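Local coordinates for short-chain dehydrogenase/reductase SDR (Vibrio parahaemolyticus, PDB 3GUY), which probably catalyses the NAD(P)-dependent oxidation or reduction of a substrate that has not been identified, at residues K19-E24 and P73-H78; Q60-L65 and L111-K116; H204-N209 and G213-I218. The protein carries 2 engineered substitutions. All coordinates share one frame; numbering follows the deposited sequence.

Contact 1 (K19-E24 and P73-H78)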
loop_
_atom_site.group_PDB
_atom_site.type_symbol
_atom_site.label_atom_id
_atom_site.label_comp_id
_atom_site.label_asym_id
_atom_site.label_seq_id
_atom_site.Cartn_x
_atom_site.Cartn_y
_atom_site.Cartn_z
ATOM N N LYS D 19 -31.005 -4.505 11.622
ATOM C CA LYS D 19 -32.320 -4.800 11.051
ATOM C C LYS D 19 -32.285 -6.000 10.096
ATOM O O LYS D 19 -33.195 -6.849 10.150
ATOM C CB LYS D 19 -32.888 -3.569 10.355
ATOM C CG LYS D 19 -33.160 -2.470 11.317
ATOM C CD LYS D 19 -33.506 -1.189 10.620
ATOM C CE LYS D 19 -33.823 -0.106 11.627
ATOM N NZ LYS D 19 -34.269 1.125 10.905
ATOM N N LEU D 20 -31.244 -6.107 9.256
ATOM C CA LEU D 20 -31.152 -7.225 8.297
ATOM C C LEU D 20 -30.867 -8.551 9.004
ATOM O O LEU D 20 -31.379 -9.619 8.590
ATOM C CB LEU D 20 -30.084 -6.977 7.210
ATOM C CG LEU D 20 -30.193 -5.782 6.242
ATOM C CD1 LEU D 20 -28.909 -5.760 5.397
ATOM C CD2 LEU D 20 -31.420 -5.783 5.319
ATOM N N TYR D 21 -30.053 -8.519 10.050
ATOM C CA TYR D 21 -29.767 -9.745 10.805
ATOM C C TYR D 21 -31.031 -10.174 11.590
ATOM O O TYR D 21 -31.385 -11.336 11.606
ATOM C CB TYR D 21 -28.627 -9.554 11.815
ATOM C CG TYR D 21 -27.226 -9.580 11.275
ATOM C CD1 TYR D 21 -26.713 -10.728 10.649
ATOM C CD2 TYR D 21 -26.389 -8.478 11.415
ATOM C CE1 TYR D 21 -25.416 -10.767 10.167
ATOM C CE2 TYR D 21 -25.087 -8.509 10.933
ATOM C CZ TYR D 21 -24.606 -9.658 10.322
ATOM O OH TYR D 21 -23.313 -9.686 9.859
ATOM N N ASP D 22 -31.680 -9.215 12.254
ATOM C CA ASP D 22 -32.932 -9.467 12.967
ATOM C C ASP D 22 -34.006 -10.065 12.039
ATOM O O ASP D 22 -34.555 -11.120 12.341
ATOM C CB ASP D 22 -33.455 -8.178 13.574
ATOM C CG ASP D 22 -34.736 -8.386 14.354
ATOM O OD1 ASP D 22 -34.645 -8.939 15.459
ATOM O OD2 ASP D 22 -35.821 -7.979 13.872
ATOM N N ALA D 23 -34.311 -9.376 10.940
ATOM C CA ALA D 23 -35.174 -9.905 9.862
ATOM C C ALA D 23 -34.861 -11.353 9.412
ATOM O O ALA D 23 -35.756 -12.025 8.907
ATOM C CB ALA D 23 -35.122 -8.996 8.671
ATOM N N GLU D 24 -33.622 -11.830 9.566
ATOM C CA GLU D 24 -33.288 -13.242 9.285
ATOM C C GLU D 24 -33.553 -14.129 10.474
ATOM O O GLU D 24 -33.047 -15.250 10.534
ATOM C CB GLU D 24 -31.800 -13.429 8.969
ATOM C CG GLU D 24 -31.334 -12.922 7.647
ATOM C CD GLU D 24 -29.833 -13.150 7.472
ATOM O OE1 GLU D 24 -29.039 -12.997 8.437
ATOM O OE2 GLU D 24 -29.438 -13.472 6.337
ATOM N N PRO D 73 -20.568 -14.748 21.315
ATOM C CA PRO D 73 -21.098 -14.299 20.027
ATOM C C PRO D 73 -20.551 -15.124 18.872
ATOM O O PRO D 73 -19.445 -15.657 18.954
ATOM C CB PRO D 73 -20.640 -12.849 19.934
ATOM C CG PRO D 73 -19.557 -12.696 20.907
ATOM C CD PRO D 73 -19.753 -13.718 21.983
ATOM N N SER D 74 -21.347 -15.254 17.824
ATOM C CA SER D 74 -20.884 -15.917 16.622
ATOM C C SER D 74 -20.321 -14.875 15.634
ATOM O O SER D 74 -19.442 -15.178 14.837
ATOM C CB SER D 74 -22.039 -16.666 15.977
ATOM O OG SER D 74 -23.078 -15.762 15.650
ATOM N N THR D 75 -20.869 -13.660 15.692
ATOM C CA THR D 75 -20.324 -12.525 14.937
ATOM C C THR D 75 -20.292 -11.309 15.858
ATOM O O THR D 75 -21.161 -11.143 16.735
ATOM C CB THR D 75 -21.191 -12.231 13.675
ATOM O OG1 THR D 75 -21.333 -13.441 12.920
ATOM C CG2 THR D 75 -20.555 -11.172 12.768
ATOM N N VAL D 76 -19.243 -10.503 15.678
ATOM C CA VAL D 76 -19.158 -9.190 16.253
ATOM C C VAL D 76 -18.839 -8.196 15.133
ATOM O O VAL D 76 -17.865 -8.349 14.387
ATOM C CB VAL D 76 -18.107 -9.090 17.367
ATOM C CG1 VAL D 76 -18.128 -7.688 17.894
ATOM C CG2 VAL D 76 -18.359 -10.160 18.485
ATOM N N VAL D 77 -19.693 -7.215 14.987
ATOM C CA VAL D 77 -19.519 -6.244 13.963
ATOM C C VAL D 77 -19.146 -4.945 14.648
ATOM O O VAL D 77 -19.944 -4.371 15.395
ATOM C CB VAL D 77 -20.758 -6.056 13.123
ATOM C CG1 VAL D 77 -20.551 -4.905 12.135
ATOM C CG2 VAL D 77 -21.099 -7.374 12.407
ATOM N N HIS D 78 -17.951 -4.455 14.376
ATOM C CA HIS D 78 -17.557 -3.180 14.957
ATOM C C HIS D 78 -17.751 -2.083 13.924
ATOM O O HIS D 78 -17.019 -2.032 12.941
ATOM C CB HIS D 78 -16.102 -3.248 15.462
ATOM C CG HIS D 78 -15.613 -1.980 16.100
ATOM N ND1 HIS D 78 -16.163 -1.466 17.250
ATOM C CD2 HIS D 78 -14.669 -1.084 15.709
ATOM C CE1 HIS D 78 -15.555 -0.331 17.572
ATOM N NE2 HIS D 78 -14.650 -0.067 16.646
#
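Tyr21 is the residue of helix 12-23 that reaches across to Thr75 and Val77 on strand 75-78. Its CG lies beside the backbone N (chi1 -79°), which sends the long ring from the helix down onto the sheet and bridges backbones whose nearest CA atoms, those of Tyr21 and Thr75, are still 10.7 Å apart. The phenol end does the touching: Tyr21 OH lies 4.1 Å from Val77 CG2 and 4.3 Å from Thr75 CG2, while the ring carbon Tyr21 CE2 comes within 4.4 Å of that same Val77 methyl. A tyrosine suits the place because it is long enough to span the gap, and the two beta-branched residues, alternate along the strand, turn compact methyls toward it. These contacts are loose van der Waals touches. After Tyr21 the helix turns Asp22 elsewhere, its two carboxylate oxygens taking the backbone N-H groups of Ser46 and Asn47. Further on, Glu24 makes a weak hydrogen bond to His204, whose ring also meets Tyr21 edge-to-face. A helix packed in this way on the parallel sheet, where strand 75-78 runs next to strand 4-7, is typical of the Rossmann fold of short-chain dehydrogenases.

Contact 2 (Q60-L65 and L111-K116)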
loop_
_atom_site.group_PDB
_atom_site.type_symbol
_atom_site.label_atom_id
_atom_site.label_comp_id
_atom_site.label_asym_id
_atom_site.label_seq_id
_atom_site.Cartn_x
_atom_site.Cartn_y
_atom_site.Cartn_z
ATOM N N GLN D 60 -12.584 -0.306 30.664
ATOM C CA GLN D 60 -13.457 -0.889 31.717
ATOM C C GLN D 60 -14.887 -1.123 31.183
ATOM O O GLN D 60 -15.490 -2.177 31.410
ATOM C CB GLN D 60 -13.484 0.001 32.963
ATOM C CG GLN D 60 -12.093 0.202 33.618
ATOM C CD GLN D 60 -11.277 1.394 33.083
ATOM O OE1 GLN D 60 -11.437 1.851 31.937
ATOM N NE2 GLN D 60 -10.373 1.897 33.932
ATOM N N GLU D 61 -15.427 -0.147 30.467
ATOM C CA GLU D 61 -16.770 -0.313 29.942
ATOM C C GLU D 61 -16.831 -1.435 28.877
ATOM O O GLU D 61 -17.821 -2.186 28.818
ATOM C CB GLU D 61 -17.353 1.017 29.441
ATOM C CG GLU D 61 -17.621 2.030 30.584
ATOM C CD GLU D 61 -18.527 3.218 30.187
ATOM O OE1 GLU D 61 -19.430 3.078 29.321
ATOM O OE2 GLU D 61 -18.350 4.307 30.783
ATOM N N VAL D 62 -15.774 -1.586 28.079
ATOM C CA VAL D 62 -15.719 -2.647 27.062
ATOM C C VAL D 62 -15.590 -4.050 27.694
ATOM O O VAL D 62 -16.207 -5.015 27.243
ATOM C CB VAL D 62 -14.590 -2.369 26.036
ATOM C CG1 VAL D 62 -14.330 -3.561 25.158
ATOM C CG2 VAL D 62 -14.971 -1.140 25.208
ATOM N N GLU D 63 -14.811 -4.144 28.758
ATOM C CA GLU D 63 -14.653 -5.388 29.492
ATOM C C GLU D 63 -16.003 -5.782 30.126
ATOM O O GLU D 63 -16.387 -6.932 30.069
ATOM C CB GLU D 63 -13.497 -5.228 30.500
ATOM C CG GLU D 63 -13.373 -6.242 31.634
ATOM C CD GLU D 63 -12.890 -5.524 32.906
ATOM O OE1 GLU D 63 -11.688 -5.168 32.967
ATOM O OE2 GLU D 63 -13.729 -5.258 33.804
ATOM N N GLN D 64 -16.746 -4.818 30.661
ATOM C CA GLN D 64 -18.093 -5.111 31.213
ATOM C C GLN D 64 -19.124 -5.465 30.148
ATOM O O GLN D 64 -20.052 -6.223 30.416
ATOM C CB GLN D 64 -18.637 -3.927 31.980
ATOM C CG GLN D 64 -17.918 -3.660 33.298
ATOM C CD GLN D 64 -17.970 -2.196 33.670
ATOM O OE1 GLN D 64 -18.964 -1.503 33.396
ATOM N NE2 GLN D 64 -16.879 -1.700 34.269
ATOM N N LEU D 65 -18.984 -4.881 28.955
ATOM C CA LEU D 65 -19.905 -5.152 27.860
ATOM C C LEU D 65 -19.891 -6.651 27.591
ATOM O O LEU D 65 -20.925 -7.278 27.582
ATOM C CB LEU D 65 -19.565 -4.312 26.584
ATOM C CG LEU D 65 -20.200 -4.666 25.209
ATOM C CD1 LEU D 65 -21.726 -4.402 25.128
ATOM C CD2 LEU D 65 -19.478 -3.903 24.075
ATOM N N LEU D 111 -11.413 -4.929 19.842
ATOM C CA LEU D 111 -10.625 -6.052 19.326
ATOM C C LEU D 111 -9.760 -6.772 20.376
ATOM O O LEU D 111 -9.592 -8.013 20.336
ATOM C CB LEU D 111 -9.726 -5.626 18.130
ATOM C CG LEU D 111 -8.998 -6.765 17.425
ATOM C CD1 LEU D 111 -10.077 -7.806 16.903
ATOM C CD2 LEU D 111 -8.064 -6.242 16.265
ATOM N N ARG D 112 -9.160 -6.025 21.284
ATOM C CA ARG D 112 -8.356 -6.658 22.313
ATOM C C ARG D 112 -9.233 -7.557 23.218
ATOM O O ARG D 112 -8.818 -8.650 23.607
ATOM C CB ARG D 112 -7.661 -5.607 23.163
ATOM C CG ARG D 112 -6.943 -6.146 24.361
ATOM C CD ARG D 112 -6.199 -5.041 25.083
ATOM N NE ARG D 112 -5.627 -5.589 26.314
ATOM C CZ ARG D 112 -6.288 -5.715 27.463
ATOM N NH1 ARG D 112 -7.529 -5.246 27.606
ATOM N NH2 ARG D 112 -5.664 -6.248 28.501
ATOM N N GLU D 113 -10.407 -7.055 23.577
ATOM C CA GLU D 113 -11.305 -7.813 24.439
ATOM C C GLU D 113 -11.816 -9.070 23.720
ATOM O O GLU D 113 -11.878 -10.179 24.326
ATOM C CB GLU D 113 -12.440 -6.934 24.898
ATOM C CG GLU D 113 -13.239 -7.540 26.054
ATOM C CD GLU D 113 -12.451 -7.593 27.361
ATOM O OE1 GLU D 113 -11.508 -6.778 27.543
ATOM O OE2 GLU D 113 -12.796 -8.432 28.222
ATOM N N LEU D 114 -12.119 -8.928 22.420
ATOM C CA LEU D 114 -12.454 -10.088 21.589
ATOM C C LEU D 114 -11.362 -11.146 21.522
ATOM O O LEU D 114 -11.666 -12.356 21.648
ATOM C CB LEU D 114 -12.920 -9.660 20.183
ATOM C CG LEU D 114 -14.199 -8.828 20.193
ATOM C CD1 LEU D 114 -14.485 -8.342 18.745
ATOM C CD2 LEU D 114 -15.403 -9.628 20.798
ATOM N N VAL D 115 -10.093 -10.733 21.374
ATOM C CA VAL D 115 -9.004 -11.700 21.250
ATOM C C VAL D 115 -8.701 -12.370 22.577
ATOM O O VAL D 115 -8.387 -13.552 22.625
ATOM C CB VAL D 115 -7.716 -11.070 20.666
ATOM C CG1 VAL D 115 -6.599 -12.057 20.624
ATOM C CG2 VAL D 115 -7.984 -10.537 19.212
ATOM N N LYS D 116 -8.782 -11.592 23.640
ATOM C CA LYS D 116 -8.618 -12.074 25.021
ATOM C C LYS D 116 -9.617 -13.209 25.292
ATOM O O LYS D 116 -9.215 -14.276 25.710
ATOM C CB LYS D 116 -8.845 -10.920 26.020
ATOM C CG LYS D 116 -8.290 -11.183 27.407
ATOM C CD LYS D 116 -8.294 -9.909 28.290
ATOM C CE LYS D 116 -7.480 -10.103 29.570
ATOM N NZ LYS D 116 -6.029 -9.792 29.297
#
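Glu113 of helix 93-118 lays its side chain across the flank of helix 59-67, touching Val62 and Glu63. Both helices belong to the Rossmann fold, where they are the helices before and after strand 75-78 in the chain. They run close together here, with the CA atoms of Glu63 and Glu113 only 6.5 Å apart.

The orientation of Glu113 rests on two torsions. Its CG is anti to the backbone N, and a bend at chi2 (69°) then folds the carboxylate over the neighbouring backbone, so that Glu113 CD sits 3.8 Å from Glu63 CA. The stem of the chain is used differently from its head: Glu113 CB meets Val62 CG1 at 3.9 Å, the two side chains passing antiparallel, each heading for the other's helix. Valine fits this buried place, since its short branched chain lets the helices come close and also packs on Leu56. Glutamate serves because its aliphatic stem packs on Val62 and the carboxylate at its end can pair with Arg117 while its flat group lies against Glu63 CA and CB; Phe66 touches it as well.

Glu63 takes another course. Its CB lies against the Glu113 head, but its own carboxylate turns off toward solvent, and this keeps the like charges apart, with Glu63 OE1 5.7 Å from Glu113 OE1. The two carboxylate planes are turned 57° from each other. Lys116 and Arg112 of the same helix as Glu113 hydrogen-bond to backbone oxygens of Gln89 and Gln91 of the second subunit, the Arg112 bond being weak.

The negative charge of Glu113 is met from its own helix, one turn further on: Glu113 OE2 forms a salt bridge with Arg117 NE, which probably favours the ionised form, while Glu113 OE1 rests 3.9 Å from Glu63 CB.

Contact 3 (H204-N209 and G213-I218). Engineered in segment 204-209: Ala206 (natural residue Ser).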
loop_
_atom_site.group_PDB
_atom_site.type_symbol
_atom_site.label_atom_id
_atom_site.label_comp_id
_atom_site.label_asym_id
_atom_site.label_seq_id
_atom_site.Cartn_x
_atom_site.Cartn_y
_atom_site.Cartn_z
ATOM N N HIS D 204 -23.915 -7.166 4.179
ATOM C CA HIS D 204 -24.603 -8.360 4.621
ATOM C C HIS D 204 -24.612 -9.488 3.570
ATOM O O HIS D 204 -24.261 -10.609 3.881
ATOM C CB HIS D 204 -26.025 -8.016 5.052
ATOM C CG HIS D 204 -26.753 -9.186 5.620
ATOM N ND1 HIS D 204 -27.491 -10.046 4.835
ATOM C CD2 HIS D 204 -26.791 -9.686 6.873
ATOM C CE1 HIS D 204 -27.977 -11.011 5.589
ATOM N NE2 HIS D 204 -27.564 -10.821 6.829
ATOM N N GLY D 205 -24.996 -9.189 2.340
ATOM C CA GLY D 205 -24.894 -10.183 1.253
ATOM C C GLY D 205 -23.531 -10.867 1.123
ATOM O O GLY D 205 -23.455 -12.077 1.081
ATOM N N ALA D 206 -22.452 -10.086 1.084
ATOM C CA ALA D 206 -21.069 -10.615 0.979
ATOM C C ALA D 206 -20.604 -11.449 2.192
ATOM O O ALA D 206 -19.884 -12.461 2.055
ATOM C CB ALA D 206 -20.108 -9.463 0.752
ATOM N N LEU D 207 -21.003 -11.043 3.385
ATOM C CA LEU D 207 -20.621 -11.797 4.555
ATOM C C LEU D 207 -21.421 -13.110 4.734
ATOM O O LEU D 207 -21.038 -13.946 5.546
ATOM C CB LEU D 207 -20.765 -10.930 5.797
ATOM C CG LEU D 207 -19.763 -9.762 5.857
ATOM C CD1 LEU D 207 -20.193 -8.744 6.899
ATOM C CD2 LEU D 207 -18.393 -10.263 6.173
ATOM N N ALA D 208 -22.523 -13.292 4.006
ATOM C CA ALA D 208 -23.354 -14.513 4.152
ATOM C C ALA D 208 -22.763 -15.697 3.388
ATOM O O ALA D 208 -23.347 -16.159 2.404
ATOM C CB ALA D 208 -24.771 -14.242 3.696
ATOM N N ASN D 209 -21.598 -16.184 3.840
ATOM C CA ASN D 209 -20.845 -17.184 3.093
ATOM C C ASN D 209 -21.444 -18.578 3.324
ATOM O O ASN D 209 -21.525 -19.048 4.462
ATOM C CB ASN D 209 -19.311 -17.067 3.342
ATOM C CG ASN D 209 -18.781 -17.999 4.416
ATOM O OD1 ASN D 209 -18.840 -17.683 5.599
ATOM N ND2 ASN D 209 -18.206 -19.129 4.003
ATOM N N GLY D 213 -15.271 -20.913 0.734
ATOM C CA GLY D 213 -14.598 -19.611 0.565
ATOM C C GLY D 213 -15.319 -18.588 1.436
ATOM O O GLY D 213 -16.530 -18.743 1.688
ATOM N N TYR D 214 -14.608 -17.563 1.917
ATOM C CA TYR D 214 -15.278 -16.425 2.571
ATOM C C TYR D 214 -14.685 -15.083 2.086
ATOM O O TYR D 214 -13.593 -15.057 1.521
ATOM C CB TYR D 214 -15.226 -16.526 4.106
ATOM C CG TYR D 214 -13.878 -16.185 4.658
ATOM C CD1 TYR D 214 -13.657 -14.990 5.347
ATOM C CD2 TYR D 214 -12.815 -17.036 4.475
ATOM C CE1 TYR D 214 -12.419 -14.655 5.816
ATOM C CE2 TYR D 214 -11.581 -16.716 4.976
ATOM C CZ TYR D 214 -11.387 -15.534 5.644
ATOM O OH TYR D 214 -10.151 -15.226 6.120
ATOM N N VAL D 215 -15.449 -14.002 2.254
ATOM C CA VAL D 215 -14.995 -12.666 1.846
ATOM C C VAL D 215 -14.238 -12.125 3.061
ATOM O O VAL D 215 -14.862 -11.822 4.095
ATOM C CB VAL D 215 -16.145 -11.745 1.529
ATOM C CG1 VAL D 215 -15.647 -10.262 1.447
ATOM C CG2 VAL D 215 -16.882 -12.251 0.233
ATOM N N SER D 216 -12.925 -11.998 2.911
ATOM C CA SER D 216 -12.041 -11.475 3.985
ATOM C C SER D 216 -11.921 -9.952 3.986
ATOM O O SER D 216 -11.622 -9.344 4.994
ATOM C CB SER D 216 -10.664 -12.134 3.904
ATOM O OG SER D 216 -10.029 -11.992 2.644
ATOM N N ASP D 217 -12.163 -9.326 2.848
ATOM C CA ASP D 217 -11.983 -7.885 2.692
ATOM C C ASP D 217 -12.952 -7.416 1.631
ATOM O O ASP D 217 -13.006 -7.989 0.553
ATOM C CB ASP D 217 -10.519 -7.538 2.262
ATOM C CG ASP D 217 -9.423 -8.156 3.183
ATOM O OD1 ASP D 217 -9.016 -7.438 4.151
ATOM O OD2 ASP D 217 -8.947 -9.335 2.979
ATOM N N ILE D 218 -13.707 -6.372 1.917
ATOM C CA ILE D 218 -14.625 -5.837 0.972
ATOM C C ILE D 218 -14.666 -4.291 1.002
ATOM O O ILE D 218 -14.592 -3.642 2.075
ATOM C CB ILE D 218 -16.046 -6.468 1.186
ATOM C CG1 ILE D 218 -16.952 -6.162 -0.005
ATOM C CG2 ILE D 218 -16.643 -6.015 2.479
ATOM C CD1 ILE D 218 -18.326 -6.951 -0.008
HETATM O O HOH W 1 -18.289 -14.110 3.121
#
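A chi1 of 166° places Val215 CG2 beside the backbone N of its own residue and brings it against the end of helix 196-207, 3.5 Å from Ala206 O. Asn209 has an unusual chi1 of 96°, away from a staggered value, which swings its amide toward the start of the strand; Asn209 ND2 then gives Gly213 O a weak hydrogen bond of 2.9 Å, bent to 123° at the hydrogen. The amide carbon Asn209 CG touches Tyr214 at CB, 3.9 Å away, with amide and ring planes 63° apart. Between helix end and strand a single water accepts from Val215 N at 3.0 Å and reaches Ala206 O by an unusually short leg, linking two backbones that do not bond directly here. Ala206 is an engineered replacement of serine; its methyl faces Val215 and Ile218, the branched residues that the strand turns toward the helix. Ala208, at the centre of an inverse gamma turn, lets the chain leave the helix. The Tyr214 ring makes a cation-pi contact with Lys167. Ala206 also packs on Ala206 of the third subunit, and strand 214-222 pairs antiparallel with a strand of that chain, the sheet-extending interface typical of tetrameric short-chain dehydrogenases.

Contacts 1 and 2 alternate along the chain, their segments interleaved, whereas contact 3 follows both near the C-terminus. Strand 75-78 joins the first two, whose centres are 18 Å apart: Val77 turns to helix 12-23 and Val76 to helix 93-118, with Val76 CG2 3.8 Å from Leu114 CD2. Contact 3 lies 13 Å from contact 1, centre to centre, and meets it where His204 packs on Leu20, so helices 12-23 and 196-207 are neighbours. Contacts 2 and 3 stay apart, 25 Å between centres and about 12 Å between nearest atoms. They border different subunits, so one Rossmann core serves two interfaces of the tetramer.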